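Local atomic coordinates of uncharacterized protein (Pseudomonas protegens, PDB entry 4KT3), a protein that acts as a type VI secretion effector, a glycoside hydrolase that attacks peptidoglycan, and is held here in complex with its immunity protein. Residues F85-P90 with A109-F114. Residues are numbered along the deposited sequence; the frame is centred on the assembly and turned at random.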
ATOM      1  N   PHE A  85       6.941  -8.539  -3.802  1.00 11.25           N
ATOM      2  CA  PHE A  85       6.235  -9.336  -2.798  1.00  9.59           C
ATOM      3  C   PHE A  85       6.832  -9.127  -1.414  1.00 11.83           C
ATOM      4  O   PHE A  85       6.502  -9.850  -0.464  1.00 13.86           O
ATOM      5  CB  PHE A  85       6.225 -10.814  -3.234  1.00 11.86           C
ATOM      6  CG  PHE A  85       5.369 -11.038  -4.446  1.00 10.71           C
ATOM      7  CD1 PHE A  85       5.869 -10.786  -5.716  1.00 11.18           C
ATOM      8  CD2 PHE A  85       4.041 -11.420  -4.320  1.00 11.76           C
ATOM      9  CE1 PHE A  85       5.074 -10.915  -6.823  1.00 12.74           C
ATOM     10  CE2 PHE A  85       3.242 -11.569  -5.444  1.00 11.64           C
ATOM     11  CZ  PHE A  85       3.765 -11.312  -6.694  1.00 12.34           C
ATOM     12  N   SER A  86       7.684  -8.100  -1.313  1.00 11.43           N
ATOM     13  CA  SER A  86       8.404  -7.757  -0.086  1.00 13.12           C
ATOM     14  C   SER A  86       8.920  -8.988   0.659  1.00 12.51           C
ATOM     15  O   SER A  86       8.776  -9.105   1.882  1.00 13.55           O
ATOM     16  CB  SER A  86       7.538  -6.884   0.833  1.00 12.79           C
ATOM     17  OG  SER A  86       7.189  -5.680   0.173  1.00 12.58           O
HETATM   18  N   MSE A  87       9.544  -9.886  -0.094  1.00 11.53           N
HETATM   19  CA  MSE A  87      10.112 -11.108   0.448  1.00 12.12           C
HETATM   20  C   MSE A  87      11.297 -10.798   1.328  1.00 11.40           C
HETATM   21  O   MSE A  87      12.211 -10.091   0.917  1.00 13.21           O
HETATM   22  CB  MSE A  87      10.620 -11.999  -0.688  1.00 17.03           C
HETATM   23  CG  MSE A  87       9.578 -12.346  -1.721  1.00 17.97           C
HETATM   24 SE   MSE A  87       8.388 -13.762  -1.140  0.74 13.73          SE
HETATM   25  CE  MSE A  87       9.622 -15.256  -1.221  1.00 15.30           C
ATOM     26  N   HIS A  88      11.279 -11.371   2.526  1.00 13.78           N
ATOM     27  CA  HIS A  88      12.434 -11.374   3.394  1.00 12.71           C
ATOM     28  C   HIS A  88      13.556 -12.194   2.756  1.00 16.97           C
ATOM     29  O   HIS A  88      13.315 -13.213   2.094  1.00 15.47           O
ATOM     30  CB  HIS A  88      12.073 -11.973   4.761  1.00 15.35           C
ATOM     31  CG  HIS A  88      11.160 -11.117   5.583  1.00 14.65           C
ATOM     32  ND1 HIS A  88      10.632 -11.533   6.787  1.00 15.17           N
ATOM     33  CD2 HIS A  88      10.678  -9.870   5.372  1.00 12.97           C
ATOM     34  CE1 HIS A  88       9.872 -10.573   7.288  1.00 18.92           C
ATOM     35  NE2 HIS A  88       9.875  -9.558   6.443  1.00 14.86           N
ATOM     36  N   ALA A  89      14.785 -11.736   2.954  1.00 16.98           N
ATOM     37  CA  ALA A  89      15.955 -12.492   2.539  1.00 16.14           C
ATOM     38  C   ALA A  89      16.326 -13.498   3.630  1.00 15.49           C
ATOM     39  O   ALA A  89      16.180 -13.208   4.829  1.00 19.20           O
ATOM     40  CB  ALA A  89      17.112 -11.560   2.280  1.00 15.73           C
ATOM     41  N   PRO A  90      16.833 -14.674   3.235  1.00 15.29           N
ATOM     42  CA  PRO A  90      17.074 -15.083   1.850  1.00 12.89           C
ATOM     43  C   PRO A  90      15.833 -15.653   1.185  1.00 12.15           C
ATOM     44  O   PRO A  90      15.024 -16.302   1.849  1.00 15.01           O
ATOM     45  CB  PRO A  90      18.149 -16.164   1.984  1.00 14.65           C
ATOM     46  CG  PRO A  90      17.893 -16.784   3.347  1.00 15.30           C
ATOM     47  CD  PRO A  90      17.350 -15.657   4.210  1.00 15.44           C
ATOM     48  N   ALA A 109      14.958  -9.204   0.147  1.00 13.66           N
ATOM     49  CA  ALA A 109      15.618  -9.697  -1.052  1.00 13.32           C
ATOM     50  C   ALA A 109      15.619  -8.671  -2.180  1.00 12.24           C
ATOM     51  O   ALA A 109      14.736  -7.815  -2.266  1.00 12.98           O
ATOM     52  CB  ALA A 109      14.927 -10.952  -1.520  1.00 12.80           C
ATOM     53  N   LYS A 110      16.616  -8.795  -3.055  1.00 12.48           N
ATOM     54  CA  LYS A 110      16.654  -8.068  -4.324  1.00 11.48           C
ATOM     55  C   LYS A 110      16.493  -9.091  -5.445  1.00 12.42           C
ATOM     56  O   LYS A 110      16.995 -10.211  -5.332  1.00 11.91           O
ATOM     57  CB  LYS A 110      18.002  -7.368  -4.508  1.00 15.70           C
ATOM     58  CG  LYS A 110      18.435  -6.480  -3.376  0.67 17.83           C
ATOM     59  CD  LYS A 110      19.765  -5.809  -3.703  0.86 23.15           C
ATOM     60  CE  LYS A 110      20.157  -4.804  -2.632  0.79 27.56           C
ATOM     61  NZ  LYS A 110      21.341  -3.989  -3.029  1.00 34.83           N
ATOM     62  N   PHE A 111      15.800  -8.697  -6.511  1.00 11.31           N
ATOM     63  CA  PHE A 111      15.589  -9.543  -7.685  1.00 12.64           C
ATOM     64  C   PHE A 111      15.927  -8.834  -8.995  1.00 12.80           C
ATOM     65  O   PHE A 111      16.077  -7.608  -9.038  1.00 14.02           O
ATOM     66  CB  PHE A 111      14.136 -10.016  -7.742  1.00 10.08           C
ATOM     67  CG  PHE A 111      13.720 -10.821  -6.557  1.00 11.04           C
ATOM     68  CD1 PHE A 111      14.042 -12.164  -6.483  1.00 11.53           C
ATOM     69  CD2 PHE A 111      13.034 -10.238  -5.505  1.00 10.50           C
ATOM     70  CE1 PHE A 111      13.690 -12.904  -5.390  1.00 10.83           C
ATOM     71  CE2 PHE A 111      12.670 -10.980  -4.414  1.00 10.68           C
ATOM     72  CZ  PHE A 111      13.004 -12.316  -4.347  1.00 11.13           C
ATOM     73  N   ASP A 112      15.995  -9.610 -10.076  1.00 13.24           N
ATOM     74  CA  ASP A 112      16.231  -9.052 -11.412  1.00 12.08           C
ATOM     75  C   ASP A 112      15.011  -8.348 -11.998  1.00 13.85           C
ATOM     76  O   ASP A 112      15.148  -7.492 -12.883  1.00 15.45           O
ATOM     77  CB  ASP A 112      16.657 -10.156 -12.380  1.00 14.79           C
ATOM     78  CG  ASP A 112      18.130 -10.496 -12.292  1.00 22.10           C
ATOM     79  OD1 ASP A 112      18.964  -9.594 -12.089  1.00 20.49           O
ATOM     80  OD2 ASP A 112      18.454 -11.693 -12.458  1.00 34.79           O
ATOM     81  N   SER A 113      13.822  -8.703 -11.520  1.00 11.94           N
ATOM     82  CA  SER A 113      12.586  -8.237 -12.144  1.00 10.84           C
ATOM     83  C   SER A 113      11.372  -8.607 -11.308  1.00 11.57           C
ATOM     84  O   SER A 113      11.456  -9.463 -10.435  1.00 10.88           O
ATOM     85  CB  SER A 113      12.427  -8.895 -13.504  1.00 11.63           C
ATOM     86  OG  SER A 113      12.273 -10.299 -13.356  1.00 13.27           O
ATOM     87  N   PHE A 114      10.247  -7.966 -11.605  1.00 12.40           N
ATOM     88  CA  PHE A 114       8.951  -8.323 -11.035  1.00 11.96           C
ATOM     89  C   PHE A 114       8.751  -9.830 -11.186  1.00  9.75           C
ATOM     90  O   PHE A 114       8.406 -10.527 -10.223  1.00 11.00           O
ATOM     91  CB  PHE A 114       7.822  -7.564 -11.760  1.00 10.22           C
ATOM     92  CG  PHE A 114       6.446  -7.917 -11.280  1.00 10.23           C
ATOM     93  CD1 PHE A 114       5.865  -9.123 -11.629  1.00 12.24           C
ATOM     94  CD2 PHE A 114       5.722  -7.033 -10.509  1.00 13.48           C
ATOM     95  CE1 PHE A 114       4.588  -9.463 -11.180  1.00 13.36           C
ATOM     96  CE2 PHE A 114       4.451  -7.364 -10.048  1.00 12.85           C
ATOM     97  CZ  PHE A 114       3.882  -8.583 -10.379  1.00 11.41           C
TER
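Ala109 N donates to Met87 O at 3.0 Å, with an N-H...O angle of 175°, and this nearly straight bond ties the loop 85-90 to strand 108-110. Beside it the methyl of Ala89 lies against the backbone of Ala109 (Ala89 CB to Ala109 N 3.8 Å), and Ala109 CB rests 3.7 Å from the accepting Met87 O; the two methyls lie next to each other, CB to CB 4.4 Å, where the main chains run closest.

Farther along, the touching passes to larger groups. Met87, a selenomethionine, meets the Phe111 ring with its CG, which lies 4.3 Å from Phe111 CZ. Its chi2 of -79° turns the selenium from that ring, leaving SE 5.8 Å from Phe111 CZ; the contact is thus made by the methylene rather than the selenium. At the far end, Phe114 holds CG anti to its backbone N (chi1 177°), and Phe114 CZ approaches Phe85 CE1 obliquely at 4.4 Å, although the two CA atoms are 8.7 Å apart. These aromatic groups are buried: Phe85 also packs on helix 59-70, and Phe114 stacks with Tyr44.

Asn83 bridges the segments, its OD1 accepting from Met87 N and its ND2 donating to Ala109 O. On the outer side, His88 points away from 109-114 and bonds through NE2 to Asn70 OD1 of the immunity chain. The arrangement joins a loop engaged by the immunity protein to the antiparallel strand pair 96-98 and 108-110 and the start of helix 114-129, within the glucosaminidase domain of the lysozyme clan.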